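PDB 3C5M: oligogalacturonate lyase from Vibrio parahaemolyticus RIMD 2210633, which probably cleaves short pectin-derived oligogalacturonides by beta-elimination, using a seven-bladed beta-propeller that binds a manganese ion. Local coordinates for residues C168-V173 against E181-D186; Y118-E123 against G141-K146. One frame throughout, in Å; residues are numbered along the deposited sequence.

Contact 1: C168-V173 against E181-D186; sequences CRLIKV and EVIHQD
The beta hairpin of strands 168-174 and 180-186 forms the outer half of a four-stranded propeller blade, and Leu170 meets Ile183 and His184 at a classic beta bulge in it. Leu170 N donates almost straight to His184 O (2.7 Å, N-H...O 172°), while Leu170 O accepts from Ile183 N at 3.1 Å and only weakly from His184 N. Toward the Cys168 end, Cys168 N donates to Asp186 O (2.8 Å); toward the Lys172 end, Lys172 and Glu181 exchange backbone bonds in both directions.

The side chains divide between the two faces. Beside the bulge, Ile183 CG1 lies between its own backbone N and carbonyl carbon (chi1 65°), and the chain continues to CD1, which reaches Leu170 CD2 at 3.4 Å. On the same face as Leu170, Lys172 and Glu181 run side by side and point the same way; the lysine chain bends at its last two torsions, and NZ forms a salt bridge with Glu181 OE1 at 3.0 Å, weak as a hydrogen bond.

The other face carries Arg169, Val182 and Gln185. The arginine chain, extended from CG to NE, crosses Val182 at about a right angle, with NH1 3.7 Å from Val182 CG2. A water spans Arg169 NH1 and Gln185 OE1, donating to the latter at 2.6 Å, with guanidinium and amide planes 79° apart. The guanidinium also forms a salt bridge with Glu143 and a cation-pi contact with Trp124. Strand 180-186 is the last of the blade's four antiparallel strands, a meander of the kind that builds beta-propellers.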
loop_
_atom_site.group_PDB
_atom_site.type_symbol
_atom_site.label_atom_id
_atom_site.label_comp_id
_atom_site.label_asym_id
_atom_site.label_seq_id
_atom_site.Cartn_x
_atom_site.Cartn_y
_atom_site.Cartn_z
ATOM N N CYS A 168 13.045 14.018 -11.324
ATOM C CA CYS A 168 12.459 12.689 -11.197
ATOM C C CYS A 168 11.703 12.328 -12.460
ATOM O O CYS A 168 11.195 13.197 -13.160
ATOM C CB CYS A 168 11.476 12.656 -10.029
ATOM S SG CYS A 168 12.200 12.977 -8.429
ATOM N N ARG A 169 11.613 11.040 -12.747
ATOM C CA ARG A 169 10.893 10.605 -13.925
ATOM C C ARG A 169 9.943 9.467 -13.580
ATOM O O ARG A 169 10.259 8.598 -12.770
ATOM C CB ARG A 169 11.866 10.144 -15.009
ATOM C CG ARG A 169 12.692 8.930 -14.618
ATOM C CD ARG A 169 13.584 8.499 -15.762
ATOM N NE ARG A 169 14.311 7.268 -15.470
ATOM C CZ ARG A 169 15.059 6.616 -16.355
ATOM N NH1 ARG A 169 15.185 7.075 -17.596
ATOM N NH2 ARG A 169 15.674 5.494 -16.004
ATOM N N LEU A 170 8.777 9.494 -14.209
ATOM C CA LEU A 170 7.755 8.481 -14.029
ATOM C C LEU A 170 7.904 7.529 -15.228
ATOM O O LEU A 170 7.507 7.868 -16.341
ATOM C CB LEU A 170 6.380 9.151 -14.043
ATOM C CG LEU A 170 5.184 8.376 -13.498
ATOM C CD1 LEU A 170 3.912 9.208 -13.632
ATOM C CD2 LEU A 170 5.036 7.079 -14.250
ATOM N N ILE A 171 8.483 6.346 -15.005
ATOM C CA ILE A 171 8.701 5.387 -16.084
ATOM C C ILE A 171 7.706 4.240 -16.130
ATOM O O ILE A 171 6.981 3.977 -15.178
ATOM C CB ILE A 171 10.116 4.765 -16.027
ATOM C CG1 ILE A 171 10.266 3.913 -14.769
ATOM C CG2 ILE A 171 11.169 5.861 -16.080
ATOM C CD1 ILE A 171 11.614 3.223 -14.635
ATOM N N LYS A 172 7.691 3.555 -17.264
ATOM C CA LYS A 172 6.807 2.430 -17.487
ATOM C C LYS A 172 7.666 1.336 -18.102
ATOM O O LYS A 172 8.401 1.576 -19.056
ATOM C CB LYS A 172 5.692 2.839 -18.444
ATOM C CG LYS A 172 4.828 1.693 -18.930
ATOM C CD LYS A 172 3.719 2.194 -19.850
ATOM C CE LYS A 172 4.270 2.801 -21.138
ATOM N NZ LYS A 172 5.007 1.807 -21.979
ATOM N N VAL A 173 7.578 0.137 -17.548
ATOM C CA VAL A 173 8.358 -0.989 -18.031
ATOM C C VAL A 173 7.436 -2.080 -18.557
ATOM O O VAL A 173 6.338 -2.296 -18.033
ATOM C CB VAL A 173 9.235 -1.559 -16.894
ATOM C CG1 VAL A 173 10.031 -2.760 -17.376
ATOM C CG2 VAL A 173 10.164 -0.475 -16.382
ATOM N N GLU A 181 10.065 3.139 -20.710
ATOM C CA GLU A 181 9.553 4.235 -21.509
ATOM C C GLU A 181 9.184 5.395 -20.593
ATOM O O GLU A 181 8.200 5.321 -19.864
ATOM C CB GLU A 181 8.325 3.758 -22.268
ATOM C CG GLU A 181 7.845 4.715 -23.317
ATOM C CD GLU A 181 6.552 4.257 -23.940
ATOM O OE1 GLU A 181 5.488 4.431 -23.301
ATOM O OE2 GLU A 181 6.598 3.707 -25.062
ATOM N N VAL A 182 9.973 6.463 -20.619
ATOM C CA VAL A 182 9.693 7.614 -19.765
ATOM C C VAL A 182 8.392 8.286 -20.198
ATOM O O VAL A 182 8.342 8.892 -21.261
ATOM C CB VAL A 182 10.832 8.653 -19.834
ATOM C CG1 VAL A 182 10.516 9.825 -18.930
ATOM C CG2 VAL A 182 12.141 8.018 -19.420
ATOM N N ILE A 183 7.341 8.189 -19.386
ATOM C CA ILE A 183 6.069 8.807 -19.756
ATOM C C ILE A 183 5.895 10.208 -19.194
ATOM O O ILE A 183 4.937 10.896 -19.529
ATOM C CB ILE A 183 4.847 7.960 -19.317
ATOM C CG1 ILE A 183 4.769 7.879 -17.806
ATOM C CG2 ILE A 183 4.939 6.557 -19.895
ATOM C CD1 ILE A 183 3.683 6.935 -17.331
ATOM N N HIS A 184 6.824 10.627 -18.344
ATOM C CA HIS A 184 6.763 11.953 -17.746
ATOM C C HIS A 184 8.001 12.238 -16.911
ATOM O O HIS A 184 8.379 11.430 -16.081
ATOM C CB HIS A 184 5.527 12.093 -16.852
ATOM C CG HIS A 184 5.418 13.433 -16.193
ATOM N ND1 HIS A 184 5.139 14.585 -16.895
ATOM C CD2 HIS A 184 5.643 13.816 -14.915
ATOM C CE1 HIS A 184 5.205 15.621 -16.078
ATOM N NE2 HIS A 184 5.510 15.182 -14.872
ATOM N N GLN A 185 8.632 13.385 -17.133
ATOM C CA GLN A 185 9.813 13.754 -16.365
ATOM C C GLN A 185 9.580 15.138 -15.791
ATOM O O GLN A 185 8.641 15.821 -16.197
ATOM C CB GLN A 185 11.050 13.752 -17.257
ATOM C CG GLN A 185 12.344 13.813 -16.483
ATOM C CD GLN A 185 13.479 13.103 -17.207
ATOM O OE1 GLN A 185 13.298 12.012 -17.755
ATOM N NE2 GLN A 185 14.654 13.709 -17.201
ATOM N N ASP A 186 10.418 15.564 -14.856
ATOM C CA ASP A 186 10.221 16.881 -14.254
ATOM C C ASP A 186 11.283 17.167 -13.194
ATOM O O ASP A 186 11.825 16.250 -12.575
ATOM C CB ASP A 186 8.819 16.954 -13.624
ATOM C CG ASP A 186 8.377 18.374 -13.319
ATOM O OD1 ASP A 186 7.238 18.546 -12.811
ATOM O OD2 ASP A 186 9.161 19.311 -13.585
HETATM O O HOH W 1 15.051 10.215 -18.600
#

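Contact 2: Y118-E123 against G141-K146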
loop_
_atom_site.group_PDB
_atom_site.type_symbol
_atom_site.label_atom_id
_atom_site.label_comp_id
_atom_site.label_asym_id
_atom_site.label_seq_id
_atom_site.Cartn_x
_atom_site.Cartn_y
_atom_site.Cartn_z
ATOM N N TYR A 118 13.762 -6.089 -14.838
ATOM C CA TYR A 118 14.304 -4.748 -15.052
ATOM C C TYR A 118 15.347 -4.385 -14.013
ATOM O O TYR A 118 15.192 -4.708 -12.846
ATOM C CB TYR A 118 13.187 -3.703 -15.041
ATOM C CG TYR A 118 13.679 -2.271 -14.959
ATOM C CD1 TYR A 118 13.414 -1.485 -13.842
ATOM C CD2 TYR A 118 14.425 -1.708 -15.994
ATOM C CE1 TYR A 118 13.881 -0.168 -13.750
ATOM C CE2 TYR A 118 14.897 -0.393 -15.920
ATOM C CZ TYR A 118 14.618 0.374 -14.787
ATOM O OH TYR A 118 15.072 1.675 -14.696
ATOM N N THR A 119 16.415 -3.719 -14.433
ATOM C CA THR A 119 17.464 -3.333 -13.495
ATOM C C THR A 119 17.781 -1.848 -13.623
ATOM O O THR A 119 18.395 -1.431 -14.595
ATOM C CB THR A 119 18.767 -4.139 -13.732
ATOM O OG1 THR A 119 18.530 -5.539 -13.521
ATOM C CG2 THR A 119 19.856 -3.665 -12.784
ATOM N N VAL A 120 17.375 -1.057 -12.633
ATOM C CA VAL A 120 17.610 0.386 -12.644
ATOM C C VAL A 120 18.978 0.752 -13.181
ATOM O O VAL A 120 19.962 0.081 -12.891
ATOM C CB VAL A 120 17.456 0.995 -11.233
ATOM C CG1 VAL A 120 18.435 0.348 -10.268
ATOM C CG2 VAL A 120 17.673 2.493 -11.291
ATOM N N ASP A 121 19.040 1.826 -13.965
ATOM C CA ASP A 121 20.306 2.257 -14.537
ATOM C C ASP A 121 21.166 3.063 -13.574
ATOM O O ASP A 121 20.655 3.830 -12.768
ATOM C CB ASP A 121 20.064 3.068 -15.801
ATOM C CG ASP A 121 21.362 3.468 -16.483
ATOM O OD1 ASP A 121 22.010 4.440 -16.016
ATOM O OD2 ASP A 121 21.742 2.794 -17.474
ATOM N N GLU A 122 22.480 2.888 -13.686
ATOM C CA GLU A 122 23.461 3.571 -12.843
ATOM C C GLU A 122 23.245 5.077 -12.669
ATOM O O GLU A 122 23.743 5.672 -11.715
ATOM C CB GLU A 122 24.867 3.313 -13.400
ATOM C CG GLU A 122 25.676 2.294 -12.609
ATOM C CD GLU A 122 26.475 2.938 -11.474
ATOM O OE1 GLU A 122 25.890 3.725 -10.689
ATOM O OE2 GLU A 122 27.691 2.650 -11.371
ATOM N N GLU A 123 22.509 5.684 -13.594
ATOM C CA GLU A 123 22.226 7.117 -13.558
ATOM C C GLU A 123 21.066 7.480 -12.623
ATOM O O GLU A 123 20.978 8.610 -12.134
ATOM C CB GLU A 123 21.894 7.618 -14.973
ATOM C CG GLU A 123 23.084 7.700 -15.926
ATOM C CD GLU A 123 23.979 8.895 -15.637
ATOM O OE1 GLU A 123 25.036 9.020 -16.295
ATOM O OE2 GLU A 123 23.620 9.709 -14.754
ATOM N N GLY A 141 6.398 3.117 -12.360
ATOM C CA GLY A 141 7.140 3.489 -11.159
ATOM C C GLY A 141 7.891 4.800 -11.343
ATOM O O GLY A 141 7.821 5.375 -12.423
ATOM N N ILE A 142 8.562 5.318 -10.316
ATOM C CA ILE A 142 9.322 6.546 -10.532
ATOM C C ILE A 142 10.786 6.361 -10.096
ATOM O O ILE A 142 11.118 5.427 -9.354
ATOM C CB ILE A 142 8.747 7.799 -9.810
ATOM C CG1 ILE A 142 9.397 7.966 -8.453
ATOM C CG2 ILE A 142 7.246 7.719 -9.657
ATOM C CD1 ILE A 142 9.406 9.405 -8.004
ATOM N N GLU A 143 11.670 7.225 -10.594
ATOM C CA GLU A 143 13.085 7.157 -10.244
ATOM C C GLU A 143 13.597 8.581 -10.130
ATOM O O GLU A 143 13.057 9.492 -10.741
ATOM C CB GLU A 143 13.888 6.383 -11.297
ATOM C CG GLU A 143 13.271 5.039 -11.705
ATOM C CD GLU A 143 14.138 4.221 -12.689
ATOM O OE1 GLU A 143 14.513 4.752 -13.764
ATOM O OE2 GLU A 143 14.430 3.038 -12.392
ATOM N N ILE A 144 14.634 8.753 -9.320
ATOM C CA ILE A 144 15.243 10.047 -9.054
ATOM C C ILE A 144 16.680 10.043 -9.546
ATOM O O ILE A 144 17.414 9.088 -9.305
ATOM C CB ILE A 144 15.226 10.310 -7.550
ATOM C CG1 ILE A 144 13.773 10.304 -7.071
ATOM C CG2 ILE A 144 15.926 11.615 -7.222
ATOM C CD1 ILE A 144 13.617 10.353 -5.573
ATOM N N LEU A 145 17.093 11.098 -10.237
ATOM C CA LEU A 145 18.462 11.148 -10.736
ATOM C C LEU A 145 19.443 11.015 -9.557
ATOM O O LEU A 145 19.414 11.823 -8.634
ATOM C CB LEU A 145 18.689 12.463 -11.469
ATOM C CG LEU A 145 19.575 12.380 -12.708
ATOM C CD1 LEU A 145 19.762 13.789 -13.213
ATOM C CD2 LEU A 145 20.929 11.735 -12.396
ATOM N N LYS A 146 20.306 10.000 -9.590
ATOM C CA LYS A 146 21.265 9.774 -8.508
ATOM C C LYS A 146 21.936 11.018 -7.967
ATOM O O LYS A 146 22.028 11.190 -6.758
ATOM C CB LYS A 146 22.350 8.788 -8.930
ATOM C CG LYS A 146 22.017 7.352 -8.629
ATOM C CD LYS A 146 23.254 6.488 -8.761
ATOM C CE LYS A 146 22.951 5.036 -8.447
ATOM N NZ LYS A 146 24.191 4.236 -8.592
#
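Tyr118 and Glu143 meet tip to tip where the end of one propeller blade faces the second strand of the next. The first group of interactions is polar and centred on this pair. The tyrosine OH donates to Glu143 OE2 at 2.8 Å, meeting the carboxylate on its syn side, 20° out of its plane. With CG anti to the backbone N (chi1 168°), the ring heads toward strand 138-145, and OE2 lies at its edge, near the ring plane. The other carboxylate oxygen, OE1, is held by Arg169 in a salt bridge.

A salt bridge joins the loop 120-123 to Lys146, just past strand 138-145. Lys146, with its chain extended beyond CG, crosses obliquely to Glu122, and its NZ donates to Glu122 OE1 at 2.7 Å, nearly in line with the C-O bond. Both residues also touch a crystal neighbour, so their conformations may owe something to the lattice.

One backbone bond crosses the contact, from Lys146 N to Glu123 O at 3.0 Å (N-H...O 155°). Within the loop, a side-chain-to-backbone bond holds Glu123: Asp121 OD1 accepts from its N at 2.8 Å, closing an Asx turn.

Van der Waals contact is modest: the methyl Val120 CG2 lies 3.5 Å from the carboxylate oxygen Glu143 OE2, the two side chains sliding past each other in opposite directions, and Leu145 runs alongside Glu123, pointing the same way. The buried Glu143 carboxylate thus has a hydrogen-bond donor on each oxygen, and the arginine's charge would be expected to keep it ionised, whereas the Glu122-Lys146 pair lies at the exposed surface.

In the fold
The two contacts lie side by side, their centres about 10 Å apart, because strands 138-145 and 168-174 are neighbours in one blade. Arg169 NH2 of contact 1 and Glu143 OE1 of contact 2 form a salt bridge at 2.6 Å, so the tyrosine, the carboxylate and the guanidinium make one polar chain from the preceding blade into this one. A probable backbone bond runs from Ile171 N to Gly141 O (2.8 Å), and Cys168 SG packs on Ile144 CG1 at 3.4 Å. Contact 1 pairs the last two strands within a blade, while contact 2 joins successive blades. Both lie away from the manganese site of His287, Gln350, His353 and His355.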